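Local coordinates for protein Cel44C (Paenibacillus polymyxa, PDB 2YIH) that probably hydrolyses the beta-1,4-glucan backbone of xyloglucan and cellulose, through the calcium-binding family 44 glycoside hydrolase portion of a longer multidomain enzyme, at residues A[128-132]-A[133-137]. The protein carries 8 engineered substitutions. Numbering follows the deposited sequence.
Sequences EAAPS and ARWNQ. Engineered in segment 128-132: Ala129 (natural residue Lys).
Ser132 OG rests against Trp135 CD1 at 3.3 Å while joining two backbone groups. It donates to Glu128 O at 2.7 Å and accepts from Arg134 N at 3.2 Å, the latter bond fairly straight (158°). With chi1 at 85°, OG sits between the serine's own backbone N and carbonyl carbon, from where it can serve both partners. A short hydroxyl that both donates and accepts suits this place; an alanine here would probably leave Arg134 N without its acceptor and Glu128 O with only the weak indole bond among the contacts described. That bond comes from Trp135 NE1 at 3.2 Å, Glu128 O lying at the indole edge in its plane. Over one face lies Ala130 CB, a small methyl making a CH-pi contact 3.9 Å from the centroid of the five-membered ring; Arg134 CB is 3.8 Å from the plane on the opposite face, offset toward the rim. A flat indole suits this buried slot, also touching Tyr115 of strand 115-117. Residues 132-135 form a type I beta turn, closed by Trp135 N to Ser132 O at 3.0 Å, which leads into strand 135-139, the middle of a small three-stranded sheet beside the TIM barrel. A water accepts from Ser132 N and donates to Trp135 O. Farther out, Arg134 NH1 and Glu128 OE1 make a long salt bridge of 3.9 Å, their planes 79° apart. Arginine's three nitrogens suit its stronger partners, Asp119 at NE and the carbonyls of Gly122 and Ser123 at NH2 and NH1; Gln125 N binds Glu128 OE1.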
ATOM      1  N   GLU A 128      -1.054 -32.332 -10.491  1.00 11.10           N
ATOM      2  CA  GLU A 128      -0.381 -31.550 -11.548  1.00 11.61           C
ATOM      3  C   GLU A 128       0.451 -30.396 -10.963  1.00 10.95           C
ATOM      4  O   GLU A 128       0.907 -29.495 -11.713  1.00 10.93           O
ATOM      5  CB  GLU A 128      -1.414 -31.017 -12.564  1.00 12.90           C
ATOM      6  CG  GLU A 128      -2.167 -32.137 -13.279  1.00 13.21           C
ATOM      7  CD  GLU A 128      -3.387 -31.682 -14.085  1.00 15.01           C
ATOM      8  OE1 GLU A 128      -3.910 -30.540 -13.909  1.00 14.32           O
ATOM      9  OE2 GLU A 128      -3.898 -32.539 -14.869  1.00 16.70           O
ATOM     10  N   ALA A 129       0.649 -30.424  -9.641  1.00 10.84           N
ATOM     11  CA  ALA A 129       1.475 -29.438  -8.959  1.00 10.95           C
ATOM     12  C   ALA A 129       2.880 -29.458  -9.545  1.00 11.69           C
ATOM     13  O   ALA A 129       3.340 -30.467 -10.068  1.00 11.11           O
ATOM     14  CB  ALA A 129       1.531 -29.699  -7.446  1.00 11.75           C
ATOM     15  N   ALA A 130       3.552 -28.318  -9.437  1.00 10.48           N
ATOM     16  CA  ALA A 130       4.923 -28.196  -9.935  1.00 10.47           C
ATOM     17  C   ALA A 130       5.881 -29.147  -9.203  1.00 10.14           C
ATOM     18  O   ALA A 130       5.766 -29.372  -7.991  1.00 10.70           O
ATOM     19  CB  ALA A 130       5.368 -26.741  -9.721  1.00 10.03           C
ATOM     20  N   PRO A 131       6.839 -29.741  -9.937  1.00 10.27           N
ATOM     21  CA  PRO A 131       7.027 -29.592 -11.376  1.00 10.26           C
ATOM     22  C   PRO A 131       6.049 -30.457 -12.187  1.00 10.51           C
ATOM     23  O   PRO A 131       5.783 -31.645 -11.844  1.00 11.50           O
ATOM     24  CB  PRO A 131       8.482 -30.083 -11.592  1.00 10.43           C
ATOM     25  CG  PRO A 131       8.669 -31.132 -10.471  1.00 10.15           C
ATOM     26  CD  PRO A 131       7.930 -30.491  -9.288  1.00 10.11           C
ATOM     27  N   SER A 132       5.570 -29.893 -13.288  1.00 10.33           N
ATOM     28  CA  SER A 132       4.751 -30.619 -14.255  1.00  9.86           C
ATOM     29  C   SER A 132       4.665 -29.818 -15.544  1.00 10.31           C
ATOM     30  O   SER A 132       5.183 -28.674 -15.627  1.00 10.60           O
ATOM     31  CB  SER A 132       3.339 -30.872 -13.677  1.00  9.69           C
ATOM     32  OG  SER A 132       2.485 -29.725 -13.901  1.00 10.77           O
ATOM     33  N   ALA A 133       4.008 -30.397 -16.549  1.00  9.88           N
ATOM     34  CA  ALA A 133       3.799 -29.721 -17.838  1.00 10.02           C
ATOM     35  C   ALA A 133       3.150 -28.345 -17.733  1.00 10.27           C
ATOM     36  O   ALA A 133       3.345 -27.492 -18.611  1.00 10.94           O
ATOM     37  CB  ALA A 133       2.966 -30.608 -18.806  1.00 10.17           C
ATOM     38  N   ARG A 134       2.425 -28.121 -16.643  1.00 10.02           N
ATOM     39  CA  ARG A 134       1.708 -26.857 -16.465  1.00 10.47           C
ATOM     40  C   ARG A 134       2.613 -25.706 -15.973  1.00  9.90           C
ATOM     41  O   ARG A 134       2.157 -24.569 -15.902  1.00  9.83           O
ATOM     42  CB  ARG A 134       0.569 -27.032 -15.468  1.00 10.65           C
ATOM     43  CG  ARG A 134      -0.370 -28.227 -15.794  1.00 11.04           C
ATOM     44  CD  ARG A 134      -1.002 -28.111 -17.219  1.00 11.39           C
ATOM     45  NE  ARG A 134      -1.708 -26.831 -17.421  1.00 11.11           N
ATOM     46  CZ  ARG A 134      -2.872 -26.511 -16.869  1.00 11.07           C
ATOM     47  NH1 ARG A 134      -3.546 -27.388 -16.122  1.00 11.60           N
ATOM     48  NH2 ARG A 134      -3.371 -25.308 -17.098  1.00 11.53           N
ATOM     49  N   TRP A 135       3.887 -26.001 -15.706  1.00  9.61           N
ATOM     50  CA  TRP A 135       4.752 -25.059 -14.984  1.00  9.32           C
ATOM     51  C   TRP A 135       6.114 -24.956 -15.597  1.00  9.61           C
ATOM     52  O   TRP A 135       6.669 -25.958 -16.054  1.00  9.70           O
ATOM     53  CB  TRP A 135       4.913 -25.439 -13.500  1.00  8.84           C
ATOM     54  CG  TRP A 135       3.600 -25.574 -12.778  1.00  9.20           C
ATOM     55  CD1 TRP A 135       2.948 -26.744 -12.452  1.00  9.32           C
ATOM     56  CD2 TRP A 135       2.753 -24.503 -12.334  1.00  8.84           C
ATOM     57  NE1 TRP A 135       1.771 -26.459 -11.789  1.00  9.47           N
ATOM     58  CE2 TRP A 135       1.619 -25.089 -11.725  1.00  9.28           C
ATOM     59  CE3 TRP A 135       2.861 -23.104 -12.370  1.00  9.28           C
ATOM     60  CZ2 TRP A 135       0.611 -24.318 -11.127  1.00  9.37           C
ATOM     61  CZ3 TRP A 135       1.849 -22.339 -11.825  1.00  8.98           C
ATOM     62  CH2 TRP A 135       0.727 -22.937 -11.220  1.00  9.43           C
ATOM     63  N   ASN A 136       6.641 -23.726 -15.626  1.00  8.91           N
ATOM     64  CA  ASN A 136       8.051 -23.506 -15.961  1.00  9.17           C
ATOM     65  C   ASN A 136       8.784 -23.107 -14.698  1.00  9.47           C
ATOM     66  O   ASN A 136       8.200 -22.469 -13.816  1.00  9.01           O
ATOM     67  CB  ASN A 136       8.183 -22.381 -17.003  1.00  9.55           C
ATOM     68  CG  ASN A 136       7.632 -22.773 -18.352  1.00 10.02           C
ATOM     69  OD1 ASN A 136       7.697 -23.939 -18.731  1.00 11.69           O
ATOM     70  ND2 ASN A 136       7.136 -21.788 -19.123  1.00  9.67           N
ATOM     71  N   GLN A 137      10.061 -23.473 -14.619  1.00 10.31           N
ATOM     72  CA  GLN A 137      10.872 -23.183 -13.430  1.00 11.51           C
ATOM     73  C   GLN A 137      11.408 -21.758 -13.507  1.00 11.08           C
ATOM     74  O   GLN A 137      11.874 -21.306 -14.565  1.00 11.27           O
ATOM     75  CB  GLN A 137      12.057 -24.146 -13.352  1.00 13.84           C
ATOM     76  CG  GLN A 137      11.691 -25.562 -13.160  1.00 16.84           C
ATOM     77  CD  GLN A 137      12.934 -26.447 -12.995  1.00 18.78           C
ATOM     78  OE1 GLN A 137      13.990 -25.993 -12.501  1.00 20.04           O
ATOM     79  NE2 GLN A 137      12.821 -27.696 -13.424  0.50 19.29           N
TER
HETATM   80  O   HOH W   1       7.576 -27.666 -13.944  1.00 12.62           O